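Long-range contacts in pseudoperoxidase (Leishmania major, PDB 5VIA), which binds heme b in a peroxidase-family fold, with a protein side chain on each axial side of the heme iron: residues 47-52 / 122-126; 54-58 / 215-219; 61-65 / 166-170; 135-139 / 242-246. All coordinates share one frame; numbering follows the deposited sequence.

Contact 1. Residues 47-52 / 122-126; sequences RRAGFP and PTRNI
Asn-125 N donates to Gly-50 O over 2.8 Å in an almost straight bond (173° at the hydrogen), and Arg-124 CA lends the same oxygen a CA-H...O contact. The side chain of Asn-125 extends the grip one residue back along 47-52: ND2 donates to a lone pair of Ala-49 O at 3.0 Å, in a more bent bond. With CG anti to its carbonyl carbon (chi1 -62°), the amide of Asn-125 also stands almost upright on the ring of Phe-51, the two planes 82° apart, and Asn-125 ND2 lies 3.3 Å from Phe-51 CZ, over one face near the rim. Farther along, the ring of Pro-52 rests on the backbone of Thr-123, CD 3.2 Å from Thr-123 O. A water joins the other end, donating to Arg-47 O at 2.7 Å and accepting from Thr-123 N at 3.0 Å. The guanidinium of Arg-124 passes Pro-52 to reach Glu-58 in a salt bridge, while Phe-135 meets Phe-51 edge-to-face. Gly-50, at positive phi, has Thr-123 OG1 3.5 Å from its CA. The loop 122-126 thus lies against the C-terminal end of helix 33-49, which closes in a Schellman motif at Gly-50.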
loop_
_atom_site.group_PDB
_atom_site.type_symbol
_atom_site.label_atom_id
_atom_site.label_comp_id
_atom_site.label_asym_id
_atom_site.label_seq_id
_atom_site.Cartn_x
_atom_site.Cartn_y
_atom_site.Cartn_z
ATOM N N ARG A 47 2.880 -8.976 -6.193
ATOM C CA ARG A 47 3.798 -9.776 -7.003
ATOM C C ARG A 47 3.701 -11.276 -6.670
ATOM O O ARG A 47 3.685 -12.119 -7.571
ATOM C CB ARG A 47 5.237 -9.269 -6.877
ATOM C CG ARG A 47 5.457 -7.936 -7.584
ATOM C CD ARG A 47 6.798 -7.305 -7.215
ATOM N NE ARG A 47 7.914 -8.146 -7.610
ATOM C CZ ARG A 47 8.444 -8.150 -8.832
ATOM N NH1 ARG A 47 7.950 -7.352 -9.783
ATOM N NH2 ARG A 47 9.466 -8.949 -9.113
ATOM N N ARG A 48 3.631 -11.610 -5.387
ATOM C CA ARG A 48 3.467 -13.023 -5.006
ATOM C C ARG A 48 2.157 -13.608 -5.549
ATOM O O ARG A 48 2.071 -14.801 -5.848
ATOM C CB ARG A 48 3.533 -13.178 -3.487
ATOM C CG ARG A 48 4.891 -12.851 -2.859
ATOM C CD ARG A 48 4.967 -13.334 -1.389
ATOM N NE ARG A 48 3.858 -12.859 -0.554
ATOM C CZ ARG A 48 3.791 -11.648 -0.003
ATOM N NH1 ARG A 48 4.758 -10.763 -0.214
ATOM N NH2 ARG A 48 2.754 -11.312 0.753
ATOM N N ALA A 49 1.142 -12.762 -5.687
ATOM C CA ALA A 49 -0.174 -13.201 -6.150
ATOM C C ALA A 49 -0.311 -13.200 -7.671
ATOM O O ALA A 49 -1.316 -13.663 -8.206
ATOM C CB ALA A 49 -1.266 -12.340 -5.522
ATOM N N GLY A 50 0.689 -12.673 -8.377
ATOM C CA GLY A 50 0.667 -12.724 -9.828
ATOM C C GLY A 50 0.112 -11.461 -10.456
ATOM O O GLY A 50 -0.253 -11.458 -11.636
ATOM N N PHE A 51 0.080 -10.374 -9.681
ATOM C CA PHE A 51 -0.388 -9.101 -10.195
ATOM C C PHE A 51 0.676 -7.992 -10.140
ATOM O O PHE A 51 0.365 -6.884 -9.689
ATOM C CB PHE A 51 -1.624 -8.638 -9.410
ATOM C CG PHE A 51 -2.821 -9.559 -9.547
ATOM C CD1 PHE A 51 -3.543 -9.605 -10.729
ATOM C CD2 PHE A 51 -3.225 -10.360 -8.487
ATOM C CE1 PHE A 51 -4.644 -10.444 -10.859
ATOM C CE2 PHE A 51 -4.326 -11.204 -8.604
ATOM C CZ PHE A 51 -5.036 -11.251 -9.787
ATOM N N PRO A 52 1.912 -8.269 -10.620
ATOM C CA PRO A 52 2.835 -7.133 -10.686
ATOM C C PRO A 52 2.274 -6.131 -11.686
ATOM O O PRO A 52 1.762 -6.555 -12.730
ATOM C CB PRO A 52 4.119 -7.759 -11.249
ATOM C CG PRO A 52 3.646 -8.921 -12.081
ATOM C CD PRO A 52 2.459 -9.459 -11.305
ATOM N N PRO A 122 9.085 -14.504 -11.255
ATOM C CA PRO A 122 7.948 -13.575 -11.303
ATOM C C PRO A 122 6.837 -14.140 -12.198
ATOM O O PRO A 122 7.128 -14.728 -13.235
ATOM C CB PRO A 122 8.548 -12.312 -11.949
ATOM C CG PRO A 122 10.040 -12.437 -11.757
ATOM C CD PRO A 122 10.326 -13.906 -11.791
ATOM N N THR A 123 5.586 -13.993 -11.789
ATOM C CA THR A 123 4.474 -14.476 -12.596
ATOM C C THR A 123 3.544 -13.315 -12.855
ATOM O O THR A 123 3.460 -12.404 -12.047
ATOM C CB THR A 123 3.648 -15.527 -11.831
ATOM O OG1 THR A 123 3.286 -14.982 -10.561
ATOM C CG2 THR A 123 4.448 -16.802 -11.628
ATOM N N ARG A 124 2.849 -13.344 -13.983
ATOM C CA ARG A 124 1.831 -12.337 -14.258
ATOM C C ARG A 124 0.582 -13.071 -14.726
ATOM O O ARG A 124 0.603 -13.757 -15.748
ATOM C CB ARG A 124 2.328 -11.332 -15.311
ATOM C CG ARG A 124 1.246 -10.461 -15.945
ATOM C CD ARG A 124 0.768 -9.367 -15.016
ATOM N NE ARG A 124 -0.316 -8.586 -15.619
ATOM C CZ ARG A 124 -0.994 -7.640 -14.976
ATOM N NH1 ARG A 124 -0.690 -7.344 -13.717
ATOM N NH2 ARG A 124 -1.973 -6.990 -15.590
ATOM N N ASN A 125 -0.487 -12.965 -13.946
ATOM C CA ASN A 125 -1.769 -13.533 -14.341
ATOM C C ASN A 125 -2.257 -12.913 -15.648
ATOM O O ASN A 125 -1.951 -11.756 -15.952
ATOM C CB ASN A 125 -2.780 -13.305 -13.223
ATOM C CG ASN A 125 -2.374 -13.993 -11.942
ATOM O OD1 ASN A 125 -1.745 -15.053 -11.975
ATOM N ND2 ASN A 125 -2.708 -13.395 -10.811
ATOM N N ILE A 126 -3.011 -13.679 -16.419
ATOM C CA ILE A 126 -3.514 -13.215 -17.706
ATOM C C ILE A 126 -5.035 -13.097 -17.649
ATOM O O ILE A 126 -5.717 -14.061 -17.297
ATOM C CB ILE A 126 -3.127 -14.212 -18.815
ATOM C CG1 ILE A 126 -1.602 -14.316 -18.919
ATOM C CG2 ILE A 126 -3.737 -13.807 -20.155
ATOM C CD1 ILE A 126 -1.114 -15.508 -19.725
HETATM O O HOH W 1 5.138 -11.817 -9.782
#

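Contact 2. Residues 54-58 / 215-219; sequences ETVDE and LPQTL. With HEM (protoporphyrin IX containing Fe), chain B.
Asp-57 anchors the loop 215-219 by its carboxylate, next to an ST turn in which Thr-55 OG1 accepts from Asp-57 N at 3.2 Å. The grip is tight and shared between both oxygens. Asp-57 OD2 uses its syn lone pair to take Gln-217 N at 2.8 Å with a nearly straight bond (163°), whereas OD1 is approached from one face of the carboxylate plane by two groups of Thr-218. Beside this polar knot the inner part is apolar and close-packed: Val-56 CG2, set between its backbone N and carbonyl carbon, packs obliquely against the ring of Pro-216, 3.8 Å from its CG. Val-56 also backs onto the heme, its CB 3.7 Å from methyl CMA, and Glu-58 O lies near methyl CMB, so the segment lines the heme pocket of this peroxidase-family protein. The outer side is looser. Gln-217 is solvent-exposed, and its side chain comes no nearer to Asp-57 than CB at 4.0 Å from OD2. Inward, Val-56 O is held by Asn-240 ND2, and Glu-58 turns away to Arg-124. At Asp-57 OD1 the hydroxyl OG1 of Thr-218 donates at 2.8 Å and the backbone N of Thr-218 at 3.0 Å.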
loop_
_atom_site.group_PDB
_atom_site.type_symbol
_atom_site.label_atom_id
_atom_site.label_comp_id
_atom_site.label_asym_id
_atom_site.label_seq_id
_atom_site.Cartn_x
_atom_site.Cartn_y
_atom_site.Cartn_z
ATOM N N GLU A 54 2.449 -2.785 -14.352
ATOM C CA GLU A 54 3.290 -2.030 -15.258
ATOM C C GLU A 54 2.833 -0.570 -15.234
ATOM O O GLU A 54 3.632 0.354 -15.432
ATOM C CB GLU A 54 3.166 -2.619 -16.667
ATOM C CG GLU A 54 4.331 -2.318 -17.576
ATOM C CD GLU A 54 5.664 -2.581 -16.906
ATOM O OE1 GLU A 54 5.863 -3.691 -16.359
ATOM O OE2 GLU A 54 6.512 -1.664 -16.921
ATOM N N THR A 55 1.545 -0.371 -14.952
ATOM C CA THR A 55 0.946 0.965 -14.953
ATOM C C THR A 55 0.068 1.213 -13.716
ATOM O O THR A 55 -0.638 0.305 -13.246
ATOM C CB THR A 55 0.120 1.185 -16.254
ATOM O OG1 THR A 55 -0.537 2.453 -16.210
ATOM C CG2 THR A 55 -0.937 0.086 -16.415
ATOM N N VAL A 56 0.106 2.438 -13.185
ATOM C CA VAL A 56 -0.769 2.798 -12.062
ATOM C C VAL A 56 -2.239 2.864 -12.462
ATOM O O VAL A 56 -3.123 2.951 -11.597
ATOM C CB VAL A 56 -0.348 4.128 -11.366
ATOM C CG1 VAL A 56 1.069 4.016 -10.818
ATOM C CG2 VAL A 56 -0.471 5.319 -12.323
ATOM N N ASP A 57 -2.513 2.818 -13.764
ATOM C CA ASP A 57 -3.885 2.646 -14.218
ATOM C C ASP A 57 -4.469 1.360 -13.620
ATOM O O ASP A 57 -5.683 1.256 -13.420
ATOM C CB ASP A 57 -3.956 2.615 -15.744
ATOM C CG ASP A 57 -4.065 4.006 -16.350
ATOM O OD1 ASP A 57 -4.438 4.942 -15.603
ATOM O OD2 ASP A 57 -3.792 4.162 -17.565
ATOM N N GLU A 58 -3.602 0.398 -13.314
ATOM C CA GLU A 58 -4.039 -0.849 -12.664
ATOM C C GLU A 58 -3.938 -0.778 -11.138
ATOM O O GLU A 58 -4.939 -0.925 -10.441
ATOM C CB GLU A 58 -3.248 -2.050 -13.192
ATOM C CG GLU A 58 -3.748 -3.405 -12.658
ATOM C CD GLU A 58 -2.992 -4.577 -13.266
ATOM O OE1 GLU A 58 -1.819 -4.778 -12.884
ATOM O OE2 GLU A 58 -3.559 -5.284 -14.130
ATOM N N LEU A 215 1.964 6.659 -20.110
ATOM C CA LEU A 215 1.375 7.505 -19.073
ATOM C C LEU A 215 -0.056 7.081 -18.771
ATOM O O LEU A 215 -0.790 6.672 -19.672
ATOM C CB LEU A 215 1.442 8.975 -19.492
ATOM C CG LEU A 215 2.879 9.479 -19.588
ATOM C CD1 LEU A 215 2.937 10.856 -20.176
ATOM C CD2 LEU A 215 3.517 9.472 -18.214
ATOM N N PRO A 216 -0.461 7.173 -17.499
ATOM C CA PRO A 216 -1.794 6.689 -17.129
ATOM C C PRO A 216 -2.905 7.546 -17.734
ATOM O O PRO A 216 -2.736 8.768 -17.920
ATOM C CB PRO A 216 -1.791 6.762 -15.593
ATOM C CG PRO A 216 -0.706 7.684 -15.229
ATOM C CD PRO A 216 0.312 7.640 -16.335
ATOM N N GLN A 217 -4.024 6.903 -18.053
ATOM C CA GLN A 217 -5.114 7.558 -18.760
ATOM C C GLN A 217 -6.387 7.612 -17.930
ATOM O O GLN A 217 -7.365 8.237 -18.333
ATOM C CB GLN A 217 -5.400 6.815 -20.067
ATOM C CG GLN A 217 -4.186 6.597 -20.966
ATOM C CD GLN A 217 -4.548 5.901 -22.273
ATOM O OE1 GLN A 217 -5.632 5.327 -22.404
ATOM N NE2 GLN A 217 -3.642 5.949 -23.244
ATOM N N THR A 218 -6.376 6.955 -16.774
ATOM C CA THR A 218 -7.581 6.823 -15.970
ATOM C C THR A 218 -7.497 7.646 -14.693
ATOM O O THR A 218 -8.351 7.524 -13.811
ATOM C CB THR A 218 -7.833 5.350 -15.566
ATOM O OG1 THR A 218 -6.960 5.012 -14.489
ATOM C CG2 THR A 218 -7.565 4.418 -16.744
ATOM N N LEU A 219 -6.468 8.472 -14.567
ATOM C CA LEU A 219 -6.372 9.291 -13.366
ATOM C C LEU A 219 -7.401 10.409 -13.409
ATOM O O LEU A 219 -7.684 10.968 -14.474
ATOM C CB LEU A 219 -4.968 9.848 -13.165
ATOM C CG LEU A 219 -3.825 8.849 -12.966
ATOM C CD1 LEU A 219 -2.525 9.595 -12.691
ATOM C CD2 LEU A 219 -4.111 7.846 -11.854
HETATM C CHA HEM B . 0.339 5.280 -3.967
HETATM C CHB HEM B . -3.080 3.627 -7.023
HETATM C CHC HEM B . -3.641 -0.190 -4.076
HETATM C CHD HEM B . -0.778 1.850 -0.697
HETATM C C1A HEM B . -0.476 5.104 -5.059
HETATM C C2A HEM B . -0.413 5.905 -6.261
HETATM C C3A HEM B . -1.337 5.461 -7.107
HETATM C C4A HEM B . -2.041 4.351 -6.469
HETATM C CMA HEM B . -1.628 6.018 -8.512
HETATM C CAA HEM B . 0.600 7.042 -6.521
HETATM C CBA HEM B . 1.911 6.299 -6.840
HETATM C CGA HEM B . 3.068 7.231 -7.124
HETATM O O1A HEM B . 2.983 8.006 -8.108
HETATM O O2A HEM B . 4.091 7.171 -6.387
HETATM C C1B HEM B . -3.533 2.424 -6.522
HETATM C C2B HEM B . -4.540 1.562 -7.097
HETATM C C3B HEM B . -4.694 0.488 -6.308
HETATM C C4B HEM B . -3.807 0.656 -5.158
HETATM C CMB HEM B . -5.269 1.833 -8.421
HETATM C CAB HEM B . -5.690 -0.660 -6.609
HETATM C CBB HEM B . -5.489 -1.910 -6.176
HETATM C C1C HEM B . -2.934 0.020 -2.905
HETATM C C2C HEM B . -2.893 -0.867 -1.734
HETATM C C3C HEM B . -2.088 -0.287 -0.802
HETATM C C4C HEM B . -1.609 0.971 -1.357
HETATM C CMC HEM B . -3.646 -2.224 -1.650
HETATM C CAC HEM B . -1.632 -0.729 0.607
HETATM C CBC HEM B . -1.890 -1.941 1.118
HETATM C C1D HEM B . -0.218 2.978 -1.246
HETATM C C2D HEM B . 0.672 3.889 -0.556
HETATM C C3D HEM B . 1.019 4.964 -1.577
HETATM C C4D HEM B . 0.304 4.591 -2.780
HETATM C CMD HEM B . 1.167 3.794 0.904
HETATM C CAD HEM B . 1.964 6.177 -1.368
HETATM C CBD HEM B . 3.363 5.654 -1.721
HETATM C CGD HEM B . 4.409 6.737 -1.608
HETATM O O1D HEM B . 5.569 6.506 -2.062
HETATM O O2D HEM B . 4.076 7.823 -1.071
HETATM N NA HEM B . -1.489 4.164 -5.213
HETATM N NB HEM B . -3.115 1.851 -5.340
HETATM N NC HEM B . -2.136 1.135 -2.632
HETATM N ND HEM B . -0.424 3.429 -2.547
HETATM FE FE HEM B . -1.755 2.634 -3.986
#

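Contact 3. Residues 61-65 / 166-170; sequences AVVRG and ENVSG. With HEM (protoporphyrin IX containing Fe), chain B.
Arg-64 presents the edge of its guanidinium to two successive carbonyls of the loop 166-170. Arg-64 NE donates to Asn-167 O at 2.9 Å, bent to 135°, and its NH2 to a lone pair of Val-168 O at 2.8 Å, straighter at 165°; both oxygens lie close to the guanidinium plane, which fixes the rotation of the group. The bend at chi3 (-58°) turns NE toward Asn-167 O, which CB and CD of Arg-64 also flank. Val-62 CB sits over one face of the guanidinium near its rim, and from the same residue CG2 crosses to Val-168 CG1 at 3.6 Å. The other methyl of Val-168, CG2, lies against Gly-65 CA at 3.9 Å, and the amide of Asn-167 comes up beside that glycine. The two methyls of Val-168 therefore divide the work: CG2 faces the backbone of 64-65, while CG1 meets Val-62 and also touches heme propionate carbon CGA at 3.4 Å. Next along, Ser-169, whose CB points away from 61-65, donates from OG to heme O1A in a short bond of 2.5 Å, with a weak second bond from its backbone N. Arg-39, from helix 33-49, takes up the carbonyls of Val-62 and Arg-64, and Glu-54 O receives Arg-64 NH1. The arrangement is that of a heme propionate-binding loop whose backbone oxygens at Asn-167 and Val-168 are bonded by Arg-64.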
loop_
_atom_site.group_PDB
_atom_site.type_symbol
_atom_site.label_atom_id
_atom_site.label_comp_id
_atom_site.label_asym_id
_atom_site.label_seq_id
_atom_site.Cartn_x
_atom_site.Cartn_y
_atom_site.Cartn_z
ATOM N N ALA A 61 1.246 -1.384 -7.637
ATOM C CA ALA A 61 2.161 -2.512 -7.518
ATOM C C ALA A 61 3.237 -2.480 -8.594
ATOM O O ALA A 61 3.609 -3.522 -9.140
ATOM C CB ALA A 61 1.378 -3.851 -7.584
ATOM N N VAL A 62 3.734 -1.291 -8.920
ATOM C CA VAL A 62 4.815 -1.189 -9.885
ATOM C C VAL A 62 6.137 -1.271 -9.138
ATOM O O VAL A 62 6.197 -0.998 -7.943
ATOM C CB VAL A 62 4.732 0.105 -10.754
ATOM C CG1 VAL A 62 3.402 0.175 -11.508
ATOM C CG2 VAL A 62 4.943 1.357 -9.914
ATOM N N VAL A 63 7.194 -1.653 -9.838
ATOM C CA VAL A 63 8.486 -1.855 -9.204
ATOM C C VAL A 63 9.248 -0.534 -9.105
ATOM O O VAL A 63 10.297 -0.446 -8.449
ATOM C CB VAL A 63 9.317 -2.874 -9.990
ATOM C CG1 VAL A 63 9.831 -2.266 -11.282
ATOM C CG2 VAL A 63 10.469 -3.363 -9.160
ATOM N N ARG A 64 8.708 0.496 -9.753
ATOM C CA ARG A 64 9.400 1.781 -9.853
ATOM C C ARG A 64 9.282 2.601 -8.570
ATOM O O ARG A 64 8.339 2.440 -7.799
ATOM C CB ARG A 64 8.875 2.581 -11.051
ATOM C CG ARG A 64 8.981 1.854 -12.405
ATOM C CD ARG A 64 8.553 2.747 -13.592
ATOM N NE ARG A 64 7.172 3.226 -13.444
ATOM C CZ ARG A 64 6.101 2.622 -13.963
ATOM N NH1 ARG A 64 6.233 1.515 -14.683
ATOM N NH2 ARG A 64 4.889 3.131 -13.772
ATOM N N GLY A 65 10.266 3.465 -8.337
ATOM C CA GLY A 65 10.246 4.353 -7.191
ATOM C C GLY A 65 10.478 3.695 -5.844
ATOM O O GLY A 65 9.956 4.164 -4.833
ATOM N N GLU A 166 7.084 11.227 -10.076
ATOM C CA GLU A 166 7.231 11.355 -11.527
ATOM C C GLU A 166 7.682 10.054 -12.205
ATOM O O GLU A 166 7.334 9.805 -13.358
ATOM C CB GLU A 166 8.163 12.521 -11.876
ATOM C CG GLU A 166 7.447 13.709 -12.563
ATOM C CD GLU A 166 8.062 15.048 -12.230
ATOM O OE1 GLU A 166 9.001 15.073 -11.406
ATOM O OE2 GLU A 166 7.617 16.084 -12.791
ATOM N N ASN A 167 8.429 9.214 -11.487
ATOM C CA ASN A 167 8.889 7.941 -12.057
ATOM C C ASN A 167 7.967 6.755 -11.783
ATOM O O ASN A 167 8.279 5.618 -12.164
ATOM C CB ASN A 167 10.336 7.625 -11.635
ATOM C CG ASN A 167 10.500 7.497 -10.131
ATOM O OD1 ASN A 167 9.595 7.815 -9.368
ATOM N ND2 ASN A 167 11.676 7.050 -9.699
ATOM N N VAL A 168 6.835 7.026 -11.129
ATOM C CA VAL A 168 5.829 6.008 -10.841
ATOM C C VAL A 168 4.538 6.304 -11.612
ATOM O O VAL A 168 4.187 5.589 -12.551
ATOM C CB VAL A 168 5.550 5.936 -9.336
ATOM C CG1 VAL A 168 4.511 4.840 -9.012
ATOM C CG2 VAL A 168 6.847 5.697 -8.579
ATOM N N SER A 169 3.837 7.366 -11.225
ATOM C CA SER A 169 2.609 7.756 -11.916
ATOM C C SER A 169 2.865 8.707 -13.073
ATOM O O SER A 169 2.051 8.817 -13.986
ATOM C CB SER A 169 1.627 8.400 -10.940
ATOM O OG SER A 169 1.299 7.487 -9.919
ATOM N N GLY A 170 3.985 9.418 -13.021
ATOM C CA GLY A 170 4.329 10.356 -14.071
ATOM C C GLY A 170 4.074 11.804 -13.694
ATOM O O GLY A 170 4.223 12.703 -14.532
HETATM C CHA HEM B . 0.339 5.280 -3.967
HETATM C CHB HEM B . -3.080 3.627 -7.023
HETATM C CHC HEM B . -3.641 -0.190 -4.076
HETATM C CHD HEM B . -0.778 1.850 -0.697
HETATM C C1A HEM B . -0.476 5.104 -5.059
HETATM C C2A HEM B . -0.413 5.905 -6.261
HETATM C C3A HEM B . -1.337 5.461 -7.107
HETATM C C4A HEM B . -2.041 4.351 -6.469
HETATM C CMA HEM B . -1.628 6.018 -8.512
HETATM C CAA HEM B . 0.600 7.042 -6.521
HETATM C CBA HEM B . 1.911 6.299 -6.840
HETATM C CGA HEM B . 3.068 7.231 -7.124
HETATM O O1A HEM B . 2.983 8.006 -8.108
HETATM O O2A HEM B . 4.091 7.171 -6.387
HETATM C C1B HEM B . -3.533 2.424 -6.522
HETATM C C2B HEM B . -4.540 1.562 -7.097
HETATM C C3B HEM B . -4.694 0.488 -6.308
HETATM C C4B HEM B . -3.807 0.656 -5.158
HETATM C CMB HEM B . -5.269 1.833 -8.421
HETATM C CAB HEM B . -5.690 -0.660 -6.609
HETATM C CBB HEM B . -5.489 -1.910 -6.176
HETATM C C1C HEM B . -2.934 0.020 -2.905
HETATM C C2C HEM B . -2.893 -0.867 -1.734
HETATM C C3C HEM B . -2.088 -0.287 -0.802
HETATM C C4C HEM B . -1.609 0.971 -1.357
HETATM C CMC HEM B . -3.646 -2.224 -1.650
HETATM C CAC HEM B . -1.632 -0.729 0.607
HETATM C CBC HEM B . -1.890 -1.941 1.118
HETATM C C1D HEM B . -0.218 2.978 -1.246
HETATM C C2D HEM B . 0.672 3.889 -0.556
HETATM C C3D HEM B . 1.019 4.964 -1.577
HETATM C C4D HEM B . 0.304 4.591 -2.780
HETATM C CMD HEM B . 1.167 3.794 0.904
HETATM C CAD HEM B . 1.964 6.177 -1.368
HETATM C CBD HEM B . 3.363 5.654 -1.721
HETATM C CGD HEM B . 4.409 6.737 -1.608
HETATM O O1D HEM B . 5.569 6.506 -2.062
HETATM O O2D HEM B . 4.076 7.823 -1.071
HETATM N NA HEM B . -1.489 4.164 -5.213
HETATM N NB HEM B . -3.115 1.851 -5.340
HETATM N NC HEM B . -2.136 1.135 -2.632
HETATM N ND HEM B . -0.424 3.429 -2.547
HETATM FE FE HEM B . -1.755 2.634 -3.986
#

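Contact 4. Residues 135-139 / 242-246; sequences FSIPT and AELEL
Ile-137 reaches across to the helix 241-245 with the end of its side chain: CD1 lies 3.8 Å from Ala-242 CB and equally far from Glu-243 N. Its chain is fully extended at chi2 (179°), which carries CD1 into the angle between Ala-242 and the stem of Glu-243, whose CG is 4.1 Å away. Leu-246, four residues after Ala-242 and so on the same side of the helical turn, sends CD1 over the root of Ile-137, 4.0 Å from both CB and CG2. Leu-246 CD1 also touches the ring of Pro-138, 4.2 Å from its CD. What places these groups lies one step further out. Ser-136 stands at the N-cap of helix 137-142, and its OG shares a hydrogen bond with Thr-139 OG1 at 2.8 Å, tying the first turn on which Ile-137 and Pro-138 ride. Across the contact, Leu-246 N keeps a weak bond to Ala-242 O. Beyond this shell, Glu-243 directs its carboxylate to Tyr-187 OH and to ND1 of His-159, an axial ligand of the heme iron; a carboxylate behind the proximal histidine recalls the Asp-His-iron arrangement of heme peroxidases. Ile-137 itself touches the heme. Between the two segments there is no hydrogen bond, so shape and van der Waals contact alone join them, leaving the carboxylate of Glu-243 to Tyr-187 and His-159.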
loop_
_atom_site.group_PDB
_atom_site.type_symbol
_atom_site.label_atom_id
_atom_site.label_comp_id
_atom_site.label_asym_id
_atom_site.label_seq_id
_atom_site.Cartn_x
_atom_site.Cartn_y
_atom_site.Cartn_z
ATOM N N PHE A 135 -6.327 -5.651 -14.555
ATOM C CA PHE A 135 -7.270 -6.364 -13.702
ATOM C C PHE A 135 -8.047 -5.366 -12.860
ATOM O O PHE A 135 -7.528 -4.298 -12.532
ATOM C CB PHE A 135 -6.520 -7.325 -12.791
ATOM C CG PHE A 135 -6.023 -8.559 -13.488
ATOM C CD1 PHE A 135 -6.873 -9.635 -13.705
ATOM C CD2 PHE A 135 -4.704 -8.651 -13.916
ATOM C CE1 PHE A 135 -6.418 -10.781 -14.334
ATOM C CE2 PHE A 135 -4.245 -9.789 -14.549
ATOM C CZ PHE A 135 -5.102 -10.863 -14.749
ATOM N N SER A 136 -9.292 -5.697 -12.521
ATOM C CA SER A 136 -10.090 -4.827 -11.656
ATOM C C SER A 136 -9.493 -4.777 -10.253
ATOM O O SER A 136 -8.730 -5.667 -9.846
ATOM C CB SER A 136 -11.537 -5.306 -11.590
ATOM O OG SER A 136 -11.615 -6.486 -10.796
ATOM N N ILE A 137 -9.843 -3.738 -9.510
ATOM C CA ILE A 137 -9.384 -3.586 -8.133
ATOM C C ILE A 137 -9.826 -4.742 -7.192
ATOM O O ILE A 137 -8.995 -5.272 -6.461
ATOM C CB ILE A 137 -9.735 -2.188 -7.578
ATOM C CG1 ILE A 137 -8.897 -1.124 -8.303
ATOM C CG2 ILE A 137 -9.496 -2.116 -6.073
ATOM C CD1 ILE A 137 -9.160 0.321 -7.852
ATOM N N PRO A 138 -11.119 -5.132 -7.211
ATOM C CA PRO A 138 -11.517 -6.275 -6.375
ATOM C C PRO A 138 -10.762 -7.560 -6.706
ATOM O O PRO A 138 -10.397 -8.302 -5.778
ATOM C CB PRO A 138 -13.005 -6.440 -6.698
ATOM C CG PRO A 138 -13.460 -5.045 -7.019
ATOM C CD PRO A 138 -12.294 -4.434 -7.770
ATOM N N THR A 139 -10.524 -7.821 -7.991
ATOM C CA THR A 139 -9.788 -9.021 -8.412
ATOM C C THR A 139 -8.414 -9.066 -7.752
ATOM O O THR A 139 -7.989 -10.098 -7.208
ATOM C CB THR A 139 -9.630 -9.064 -9.940
ATOM O OG1 THR A 139 -10.924 -9.218 -10.544
ATOM C CG2 THR A 139 -8.719 -10.226 -10.376
ATOM N N ALA A 242 -10.983 3.982 -11.496
ATOM C CA ALA A 242 -11.459 2.709 -10.930
ATOM C C ALA A 242 -11.811 2.790 -9.439
ATOM O O ALA A 242 -12.778 2.165 -8.985
ATOM C CB ALA A 242 -10.432 1.620 -11.167
ATOM N N GLU A 243 -11.025 3.537 -8.674
ATOM C CA GLU A 243 -11.293 3.728 -7.249
ATOM C C GLU A 243 -12.595 4.504 -7.040
ATOM O O GLU A 243 -13.329 4.263 -6.074
ATOM C CB GLU A 243 -10.119 4.465 -6.595
ATOM C CG GLU A 243 -9.351 3.671 -5.565
ATOM C CD GLU A 243 -8.067 4.358 -5.126
ATOM O OE1 GLU A 243 -7.980 4.804 -3.954
ATOM O OE2 GLU A 243 -7.131 4.427 -5.953
ATOM N N LEU A 244 -12.876 5.439 -7.948
ATOM C CA LEU A 244 -14.101 6.230 -7.898
ATOM C C LEU A 244 -15.317 5.452 -8.403
ATOM O O LEU A 244 -16.427 5.609 -7.881
ATOM C CB LEU A 244 -13.930 7.521 -8.715
ATOM C CG LEU A 244 -12.865 8.488 -8.195
ATOM C CD1 LEU A 244 -12.552 9.584 -9.211
ATOM C CD2 LEU A 244 -13.338 9.101 -6.890
ATOM N N GLU A 245 -15.120 4.622 -9.423
ATOM C CA GLU A 245 -16.246 3.914 -10.024
ATOM C C GLU A 245 -16.824 2.897 -9.048
ATOM O O GLU A 245 -18.006 2.562 -9.114
ATOM C CB GLU A 245 -15.845 3.256 -11.348
ATOM C CG GLU A 245 -15.663 4.252 -12.499
ATOM C CD GLU A 245 -16.913 5.074 -12.793
ATOM O OE1 GLU A 245 -17.970 4.484 -13.107
ATOM O OE2 GLU A 245 -16.840 6.321 -12.719
ATOM N N LEU A 246 -15.991 2.432 -8.123
ATOM C CA LEU A 246 -16.433 1.507 -7.086
ATOM C C LEU A 246 -17.438 2.151 -6.124
ATOM O O LEU A 246 -18.248 1.452 -5.512
ATOM C CB LEU A 246 -15.226 0.936 -6.348
ATOM C CG LEU A 246 -14.420 -0.024 -7.227
ATOM C CD1 LEU A 246 -13.217 -0.577 -6.506
ATOM C CD2 LEU A 246 -15.304 -1.160 -7.712
#

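Overall arrangement
All four contacts are partly buried, yet their chemistry differs with place. Contact 1 has two exposed residues among those that touch, contact 2 one, contacts 3 and 4 none. Contacts 2 and 3, centres about 10 Å apart, both touch the heme and hold loops by an acidic or basic side chain set against backbone groups; 54-58 and 61-65 lie in the one loop between helices 33-49 and 67-79, which starts at the helix end held in contact 1 by backbone and amide bonds and a water. Contact 4 has no hydrogen bond between its segments and rests on apolar side chains. Glu-58 OE2 links three contacts, pairing with Arg-124 and accepting from Phe-135 N.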